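Local coordinates for N-acylethanolamine-hydrolyzing acid amidase subunit beta (Caenorhabditis elegans, PDB 6DY3), which probably degrades bioactive fatty acid amides such as N-palmitoylethanolamine to free fatty acids and ethanolamine, as the larger, nucleophile-bearing part of an autocleaved alpha-beta heterodimer, at residues B[162-165]-B[171-174]; B[45-50]-B[211-216]; B[137-140]-B[144-147]; B[3-8]-B[148-153]. All blocks are in the same frame, centred on the assembly; numbering follows the deposited sequence.

Interaction 1: residues B[162-165]-B[171-174]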
# COMPACT_ATOMS: atom_id res chain seq x y z
N THR B 162 -5.82 -2.15 11.09
CA THR B 162 -6.65 -2.35 9.90
C THR B 162 -7.08 -0.98 9.39
O THR B 162 -6.22 -0.14 9.13
CB THR B 162 -7.81 -3.29 10.21
OG1 THR B 162 -8.62 -2.73 11.25
CG2 THR B 162 -7.30 -4.64 10.65
N ASN B 163 -8.38 -0.74 9.22
CA ASN B 163 -8.90 0.43 8.53
C ASN B 163 -9.69 1.39 9.41
O ASN B 163 -10.05 2.47 8.93
CB ASN B 163 -9.82 -0.03 7.38
CG ASN B 163 -9.07 -0.79 6.32
OD1 ASN B 163 -9.46 -1.90 5.96
ND2 ASN B 163 -7.99 -0.20 5.81
N PHE B 164 -10.00 1.04 10.65
CA PHE B 164 -10.96 1.80 11.43
C PHE B 164 -10.33 2.30 12.73
O PHE B 164 -9.15 2.07 13.01
CB PHE B 164 -12.20 0.95 11.72
CG PHE B 164 -12.72 0.21 10.52
CD1 PHE B 164 -13.37 0.87 9.50
CD2 PHE B 164 -12.59 -1.17 10.44
CE1 PHE B 164 -13.85 0.20 8.41
CE2 PHE B 164 -13.07 -1.85 9.34
CZ PHE B 164 -13.71 -1.17 8.33
N ASP B 165 -11.14 3.02 13.51
CA ASP B 165 -10.77 3.49 14.84
C ASP B 165 -12.00 3.42 15.75
O ASP B 165 -13.10 3.07 15.31
CB ASP B 165 -10.16 4.90 14.79
CG ASP B 165 -10.88 5.80 13.82
OD1 ASP B 165 -12.11 5.68 13.71
OD2 ASP B 165 -10.21 6.64 13.18
N GLY B 171 -13.91 -3.75 17.43
CA GLY B 171 -14.77 -4.83 17.01
C GLY B 171 -14.42 -5.44 15.67
O GLY B 171 -15.21 -6.24 15.16
N ASP B 172 -13.28 -5.09 15.08
CA ASP B 172 -12.88 -5.64 13.79
C ASP B 172 -12.40 -7.07 13.97
O ASP B 172 -11.39 -7.32 14.64
CB ASP B 172 -11.79 -4.77 13.17
CG ASP B 172 -11.50 -5.14 11.71
OD1 ASP B 172 -11.89 -6.24 11.28
OD2 ASP B 172 -10.89 -4.33 10.99
N ASP B 173 -13.12 -8.02 13.37
CA ASP B 173 -12.77 -9.42 13.53
C ASP B 173 -11.40 -9.74 12.94
O ASP B 173 -10.72 -10.65 13.43
CB ASP B 173 -13.85 -10.30 12.89
CG ASP B 173 -14.22 -11.49 13.74
OD1 ASP B 173 -13.47 -11.83 14.68
OD2 ASP B 173 -15.28 -12.10 13.47
N ARG B 174 -11.01 -9.04 11.88
CA ARG B 174 -9.67 -9.23 11.32
C ARG B 174 -8.60 -8.87 12.34
O ARG B 174 -7.62 -9.61 12.53
CB ARG B 174 -9.50 -8.38 10.06
CG ARG B 174 -10.44 -8.75 8.93
CD ARG B 174 -10.33 -7.75 7.79
NE ARG B 174 -10.64 -6.40 8.23
CZ ARG B 174 -10.53 -5.31 7.47
NH1 ARG B 174 -10.12 -5.42 6.22
NH2 ARG B 174 -10.84 -4.12 7.97

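Interaction 2: residues B[45-50]-B[211-216]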
# COMPACT_ATOMS: atom_id res chain seq x y z
N SER B 45 11.67 -1.71 -3.75
CA SER B 45 10.71 -2.61 -4.37
C SER B 45 9.31 -2.29 -3.85
O SER B 45 9.14 -1.56 -2.86
CB SER B 45 11.06 -4.08 -4.08
OG SER B 45 12.40 -4.36 -4.43
N GLY B 46 8.31 -2.83 -4.52
CA GLY B 46 6.94 -2.61 -4.11
C GLY B 46 5.98 -3.51 -4.83
O GLY B 46 6.29 -4.09 -5.87
N LEU B 47 4.80 -3.64 -4.24
CA LEU B 47 3.65 -4.24 -4.91
C LEU B 47 2.78 -3.12 -5.45
O LEU B 47 2.66 -2.05 -4.85
CB LEU B 47 2.86 -5.12 -3.94
CG LEU B 47 3.52 -6.44 -3.53
CD1 LEU B 47 2.82 -7.04 -2.32
CD2 LEU B 47 3.52 -7.43 -4.68
N THR B 48 2.23 -3.33 -6.64
CA THR B 48 1.32 -2.36 -7.21
C THR B 48 0.47 -3.08 -8.25
O THR B 48 0.47 -4.31 -8.33
CB THR B 48 2.07 -1.16 -7.79
OG1 THR B 48 1.13 -0.16 -8.21
CG2 THR B 48 2.94 -1.57 -8.99
N PHE B 49 -0.24 -2.31 -9.07
CA PHE B 49 -1.15 -2.87 -10.05
C PHE B 49 -0.98 -2.12 -11.36
O PHE B 49 -0.62 -0.94 -11.37
CB PHE B 49 -2.59 -2.78 -9.54
CG PHE B 49 -2.73 -3.06 -8.07
CD1 PHE B 49 -2.56 -2.04 -7.14
CD2 PHE B 49 -3.00 -4.33 -7.61
CE1 PHE B 49 -2.67 -2.28 -5.79
CE2 PHE B 49 -3.12 -4.58 -6.25
CZ PHE B 49 -2.95 -3.55 -5.34
N ALA B 50 -1.22 -2.82 -12.46
CA ALA B 50 -1.12 -2.19 -13.77
C ALA B 50 -1.99 -0.94 -13.80
O ALA B 50 -3.15 -0.98 -13.41
CB ALA B 50 -1.56 -3.18 -14.86
N PHE B 211 -4.26 -10.05 -2.05
CA PHE B 211 -2.99 -10.73 -1.85
C PHE B 211 -2.58 -10.69 -0.39
O PHE B 211 -3.06 -9.87 0.39
CB PHE B 211 -1.87 -10.13 -2.72
CG PHE B 211 -1.51 -8.70 -2.38
CD1 PHE B 211 -0.76 -8.41 -1.25
CD2 PHE B 211 -1.87 -7.67 -3.22
CE1 PHE B 211 -0.42 -7.11 -0.96
CE2 PHE B 211 -1.52 -6.37 -2.94
CZ PHE B 211 -0.80 -6.09 -1.81
N SER B 212 -1.68 -11.60 -0.05
CA SER B 212 -0.99 -11.63 1.23
C SER B 212 0.50 -11.58 0.95
O SER B 212 0.98 -12.24 0.02
CB SER B 212 -1.33 -12.89 2.03
OG SER B 212 -2.70 -12.96 2.38
N THR B 213 1.24 -10.80 1.75
CA THR B 213 2.67 -10.64 1.53
C THR B 213 3.39 -10.58 2.87
O THR B 213 2.81 -10.22 3.90
CB THR B 213 2.98 -9.38 0.70
OG1 THR B 213 4.36 -9.38 0.31
CG2 THR B 213 2.68 -8.13 1.49
N VAL B 214 4.67 -10.95 2.84
CA VAL B 214 5.54 -10.86 4.00
C VAL B 214 6.82 -10.17 3.56
O VAL B 214 7.35 -10.44 2.48
CB VAL B 214 5.85 -12.25 4.60
CG1 VAL B 214 6.77 -12.12 5.81
CG2 VAL B 214 4.56 -12.99 4.97
N MET B 215 7.32 -9.28 4.41
CA MET B 215 8.54 -8.54 4.15
C MET B 215 9.42 -8.59 5.39
O MET B 215 8.94 -8.35 6.50
CB MET B 215 8.24 -7.08 3.78
CG MET B 215 7.58 -6.92 2.42
SD MET B 215 7.19 -5.19 2.06
CE MET B 215 5.90 -4.86 3.26
N VAL B 216 10.68 -8.94 5.20
CA VAL B 216 11.67 -8.91 6.27
C VAL B 216 12.83 -8.05 5.78
O VAL B 216 13.80 -8.58 5.22
CB VAL B 216 12.14 -10.32 6.64
CG1 VAL B 216 12.93 -10.28 7.95
CG2 VAL B 216 10.96 -11.28 6.74

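Interaction 3: residues B[137-140]-B[144-147]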
# COMPACT_ATOMS: atom_id res chain seq x y z
N ILE B 137 2.03 4.55 12.28
CA ILE B 137 1.87 6.00 12.19
C ILE B 137 0.42 6.30 11.84
O ILE B 137 -0.08 5.87 10.80
CB ILE B 137 2.82 6.60 11.14
CG1 ILE B 137 4.28 6.31 11.52
CG2 ILE B 137 2.58 8.11 11.00
CD1 ILE B 137 5.29 6.70 10.46
N SER B 138 -0.25 7.03 12.71
CA SER B 138 -1.65 7.39 12.52
C SER B 138 -1.72 8.79 11.94
O SER B 138 -1.45 9.77 12.63
CB SER B 138 -2.42 7.31 13.84
OG SER B 138 -2.30 6.02 14.40
N ARG B 139 -2.07 8.88 10.66
CA ARG B 139 -2.33 10.17 10.02
C ARG B 139 -3.75 10.57 10.38
O ARG B 139 -4.71 9.92 9.96
CB ARG B 139 -2.13 10.08 8.51
CG ARG B 139 -0.72 9.70 8.09
CD ARG B 139 0.33 10.67 8.64
NE ARG B 139 -0.05 12.07 8.43
CZ ARG B 139 0.78 13.09 8.56
NH1 ARG B 139 2.04 12.90 8.90
NH2 ARG B 139 0.34 14.32 8.35
N ASN B 140 -3.88 11.65 11.14
CA ASN B 140 -5.18 12.08 11.65
C ASN B 140 -5.76 13.16 10.76
O ASN B 140 -5.10 13.69 9.87
CB ASN B 140 -5.04 12.59 13.09
CG ASN B 140 -4.49 11.55 14.04
OD1 ASN B 140 -4.89 10.39 14.01
ND2 ASN B 140 -3.54 11.96 14.88
N ALA B 144 -2.11 16.17 11.43
CA ALA B 144 -1.32 15.70 12.55
C ALA B 144 -1.07 14.21 12.43
O ALA B 144 -1.75 13.49 11.69
CB ALA B 144 -2.01 16.01 13.87
N ALA B 145 -0.05 13.74 13.15
CA ALA B 145 0.29 12.33 13.16
C ALA B 145 0.66 11.89 14.56
O ALA B 145 1.25 12.65 15.34
CB ALA B 145 1.45 12.04 12.19
N ASN B 146 0.32 10.64 14.89
CA ASN B 146 0.71 10.00 16.13
C ASN B 146 1.47 8.72 15.81
O ASN B 146 1.20 8.06 14.80
CB ASN B 146 -0.50 9.69 17.01
CG ASN B 146 -1.25 10.93 17.42
OD1 ASN B 146 -2.48 11.00 17.29
ND2 ASN B 146 -0.52 11.94 17.91
N VAL B 147 2.43 8.39 16.66
CA VAL B 147 3.27 7.21 16.49
C VAL B 147 3.06 6.26 17.65
O VAL B 147 2.88 6.69 18.80
CB VAL B 147 4.76 7.60 16.37
CG1 VAL B 147 4.99 8.43 15.11
CG2 VAL B 147 5.22 8.36 17.60

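Interaction 4: residues B[3-8]-B[148-153]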
# COMPACT_ATOMS: atom_id res chain seq x y z
N SER B 3 -2.30 -4.88 8.36
CA SER B 3 -0.85 -4.74 8.40
C SER B 3 -0.36 -5.14 9.78
O SER B 3 -0.89 -4.66 10.79
CB SER B 3 -0.42 -3.30 8.08
OG SER B 3 -0.65 -3.00 6.72
N ILE B 4 0.66 -5.99 9.81
CA ILE B 4 1.21 -6.51 11.06
C ILE B 4 2.71 -6.32 11.03
O ILE B 4 3.35 -6.50 9.99
CB ILE B 4 0.87 -8.01 11.26
CG1 ILE B 4 -0.64 -8.23 11.14
CG2 ILE B 4 1.39 -8.49 12.62
CD1 ILE B 4 -1.04 -9.70 11.17
N VAL B 5 3.27 -5.91 12.17
CA VAL B 5 4.71 -5.85 12.39
C VAL B 5 5.01 -6.54 13.71
O VAL B 5 4.35 -6.25 14.72
CB VAL B 5 5.22 -4.40 12.39
CG1 VAL B 5 6.62 -4.31 13.02
CG2 VAL B 5 5.26 -3.88 10.97
N ALA B 6 6.01 -7.42 13.71
CA ALA B 6 6.37 -8.18 14.90
C ALA B 6 7.88 -8.35 14.98
O ALA B 6 8.55 -8.55 13.96
CB ALA B 6 5.70 -9.57 14.91
N GLN B 7 8.42 -8.26 16.19
CA GLN B 7 9.84 -8.51 16.44
C GLN B 7 9.96 -9.72 17.37
O GLN B 7 9.44 -9.70 18.49
CB GLN B 7 10.52 -7.29 17.05
CG GLN B 7 12.02 -7.46 17.18
CD GLN B 7 12.71 -6.22 17.72
OE1 GLN B 7 12.08 -5.26 18.15
NE2 GLN B 7 14.03 -6.23 17.66
N ASN B 8 10.65 -10.76 16.90
CA ASN B 8 10.76 -11.98 17.68
C ASN B 8 11.85 -11.82 18.74
O ASN B 8 12.48 -10.77 18.89
CB ASN B 8 11.04 -13.17 16.77
CG ASN B 8 12.34 -13.05 16.01
OD1 ASN B 8 13.21 -12.26 16.36
ND2 ASN B 8 12.48 -13.85 14.96
N TYR B 148 3.08 4.96 17.36
CA TYR B 148 2.96 3.92 18.37
C TYR B 148 4.01 2.86 18.06
O TYR B 148 3.78 1.99 17.20
CB TYR B 148 1.56 3.32 18.38
CG TYR B 148 0.47 4.35 18.53
CD1 TYR B 148 -0.11 4.94 17.41
CD2 TYR B 148 0.01 4.74 19.79
CE1 TYR B 148 -1.11 5.89 17.54
CE2 TYR B 148 -0.99 5.69 19.93
CZ TYR B 148 -1.55 6.26 18.80
OH TYR B 148 -2.54 7.20 18.94
N PRO B 149 5.16 2.89 18.72
CA PRO B 149 6.25 1.98 18.37
C PRO B 149 6.20 0.66 19.14
O PRO B 149 5.41 0.47 20.06
CB PRO B 149 7.50 2.79 18.75
CG PRO B 149 7.04 3.75 19.81
CD PRO B 149 5.53 3.74 19.87
N LEU B 150 7.08 -0.25 18.73
CA LEU B 150 7.27 -1.50 19.45
C LEU B 150 7.94 -1.25 20.79
O LEU B 150 8.75 -0.34 20.95
CB LEU B 150 8.12 -2.47 18.62
CG LEU B 150 7.48 -3.16 17.42
CD1 LEU B 150 8.53 -3.90 16.61
CD2 LEU B 150 6.40 -4.13 17.89
N ASN B 151 7.57 -2.08 21.78
CA ASN B 151 8.15 -2.01 23.12
C ASN B 151 8.36 -3.46 23.59
O ASN B 151 7.61 -3.99 24.41
CB ASN B 151 7.25 -1.23 24.08
CG ASN B 151 7.98 -0.77 25.32
OD1 ASN B 151 9.04 -1.31 25.68
ND2 ASN B 151 7.42 0.22 26.00
N VAL B 152 9.41 -4.10 23.06
CA VAL B 152 9.63 -5.52 23.33
C VAL B 152 9.89 -5.76 24.81
O VAL B 152 9.50 -6.80 25.36
CB VAL B 152 10.78 -6.07 22.46
CG1 VAL B 152 10.38 -6.08 20.99
CG2 VAL B 152 12.06 -5.28 22.68
N ASP B 153 10.54 -4.81 25.49
CA ASP B 153 10.81 -4.99 26.91
C ASP B 153 9.54 -4.89 27.75
O ASP B 153 9.51 -5.43 28.86
CB ASP B 153 11.84 -3.96 27.38
CG ASP B 153 13.22 -4.21 26.77
OD1 ASP B 153 13.50 -5.34 26.31
OD2 ASP B 153 14.03 -3.26 26.75

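Interaction 1: residues B[162-165]-B[171-174]
The N-cap of helix 173-185 meets the active-site loop here: Asp172 and Arg174 grip Thr162 and Asn163. Asp172 is the capping residue. Its OD1 accepts from the backbone N of Arg174 at 3.0 Å, from above the carboxylate plane. The guanidinium of Arg174 closes on the same carboxylate side-on. NE gives a nearly straight bond (171°) to OD1, and NH2 forms a salt bridge with OD2 at 3.0 Å. A bend at chi3 (-58°) folds the arginine back onto its own helix start. On its anti side, but out of the carboxylate plane, OD2 takes a second bond, from Thr162 OG1 at 2.8 Å. NH2 also reaches Asn163 OD1 at 3.3 Å, tilted from the amide plane. CD2 of Phe164 lies 3.6 Å from Asp172 OD2, which sits at the ring edge. With an alanine at Asp172, the helix start would probably lose its cap, Thr162 OG1 its acceptor, and Arg174 one of its two carboxylate partners. By similarity, Asn163 is important for activity and Cys1 is the nucleophile. Asn163 OD1 also accepts from Cys1 N, while its ND2 bonds Ala70 O. Arg174 NH1 pairs with Asp20, and both Thr162 and Arg174 touch Thr2 on strand 2-7.

Interaction 2: residues B[45-50]-B[211-216]
Leu47 and Phe211 make the main apolar contact. They reach toward each other from opposite strands, and CD1 of the leucine lies 3.5 Å from CE1 of the ring. The approach is oblique to the ring. With chi1 at 64°, CG of Phe211 stands between the backbone N and the carbonyl carbon, and the ring rises toward Leu47. The same CD1 methyl also sits 3.8 Å from CB of Thr213, so one methyl touches two side chains of strand 209-215.

The strands belong to different sheets. Their short axes come within 10.4 Å and run nearly antiparallel, at 171°. This is the alpha-beta-beta-alpha sandwich of the Ntn-hydrolase fold, whose two antiparallel sheets pack face to face between helical layers. No hydrogen bond joins the two segments.

The aromatic contact is made by Phe49 and Phe211. CZ of Phe49 lies in the plane of the Phe211 ring, at its edge, 4.0 Å from CE2. Against the Phe49 ring, CE2 of Phe211 is placed obliquely. Leu19 and Thr31 touch both rings.

Thr213 brings a hydroxyl into this apolar layer. It is hydrogen-bonded to the hydroxyl of Thr230, and the Thr213 side chain also touches Arg17, a residue important for activity by similarity. On the other strand, Leu47 packs on Pro14 of the alpha subunit.

Interaction 3: residues B[137-140]-B[144-147]
Ile137 faces Val147 in a non-hydrogen-bonded antiparallel pair, with its CG1 4.2 Å from CG1 of the valine. Its CG2 methyl lies 4.3 Å from CB of Ala145. On the same face the isoleucine packs on Val110 and Phe113 of helix 106-113. Ser138 pairs with Asn146 through two backbone bonds. Ser138 N reaches Asn146 O at 2.7 Å, and Asn146 N returns to Ser138 O at 3.0 Å. Arg139 stands opposite Ala145, again without backbone bonds between the two. Its chain bends at chi2 (-58°) and chi3 (-47°). The guanidinium is thereby folded back, with one face toward the Ala145 methyl and Ala144 O. NH1 lies 3.5 Å from that methyl and bonds the carbonyls of Phe113 and Arg115. Asn140 lies just past the last bridge. Its N bonds Ala144 O at 2.9 Å, and its ND2 gives a second bond to Asn146 OD1 at 2.8 Å. The donor sits above the carbonyl plane of Asn146, and the two amide planes are 52° apart. Losing the amide at Asn140, for instance to an alanine, is likely to set the Asn146 side chain free to turn and to cost Arg71, which bonds OD1, a partner. The hairpin of strands 134-139 and 145-149 is therefore held mainly by polar bonds, side-chain as well as backbone, with apolar contact on the face of Ile137 and Ala145.

Interaction 4: residues B[3-8]-B[148-153]
Leu150 points into the strand 2-7 surface and meets two of its residues with one methyl. CD1 lies 4.0 Å from CB of Gln7 and 4.1 Å from CG1 of Val5. With CG1 anti to the backbone N (chi1 163°), Val5 turns that methyl toward the leucine. Beside it, Val152 crosses Gln7 at about a right angle. Its CG1 lies 3.4 Å from OE1 and 4.0 Å from CD of the glutamine, so the methyl rests on the amide end. Gln7 is fully extended, and its polar atoms are satisfied by others: OE1 accepts from Asn132 N, and NE2 gives to Gly11 O. Those bonds fix the amide, while the aliphatic part of the side chain is left to pack on Leu150 and Val152.

Strand 2-7 begins next to the nucleophile Cys1, so named by similarity, and lies within one sheet of the Ntn-hydrolase fold. Segment 148-153 comes off strand 145-149, the outermost strand of the other sheet within this chain. The contact joins strand 2-7 to the loop and 3-10 turn that follow this edge strand, by side chains alone. No hydrogen bond crosses it.

All four touching residues are buried. The rest of segment 148-153 makes no contact with strand 2-7. Tyr148 and Pro149, at the end of the strand, are exposed. So is Asp153, whose carboxylate pairs with Lys131. Asn151 points away from strand 2-7. Val5 also touches Ile125 and Ala127 of strand 122-127.

How the interactions relate
Interactions 1, 2 and 4 are buried, while interaction 3 lies partly at the surface. Interaction 2 packs sheet on sheet; interaction 4 packs one sheet on the loop leaving the other. They lie on opposite sides of the chain's centre, and neither has a hydrogen bond between its segments. Interaction 3 instead joins neighbours within one sheet, so backbone bonds carry it. It shares strand 145-149 with interaction 4, and the two touch where Ser138 OG meets Tyr148 CE1 at 3.4 Å. In interaction 1 an ion pair within segment 171-174 bonds to neutral side chains of the loop. It lies beside Cys1, the probable nucleophile. Along the chain, interactions 1 and 3 are nested within the loop that interaction 2 closes.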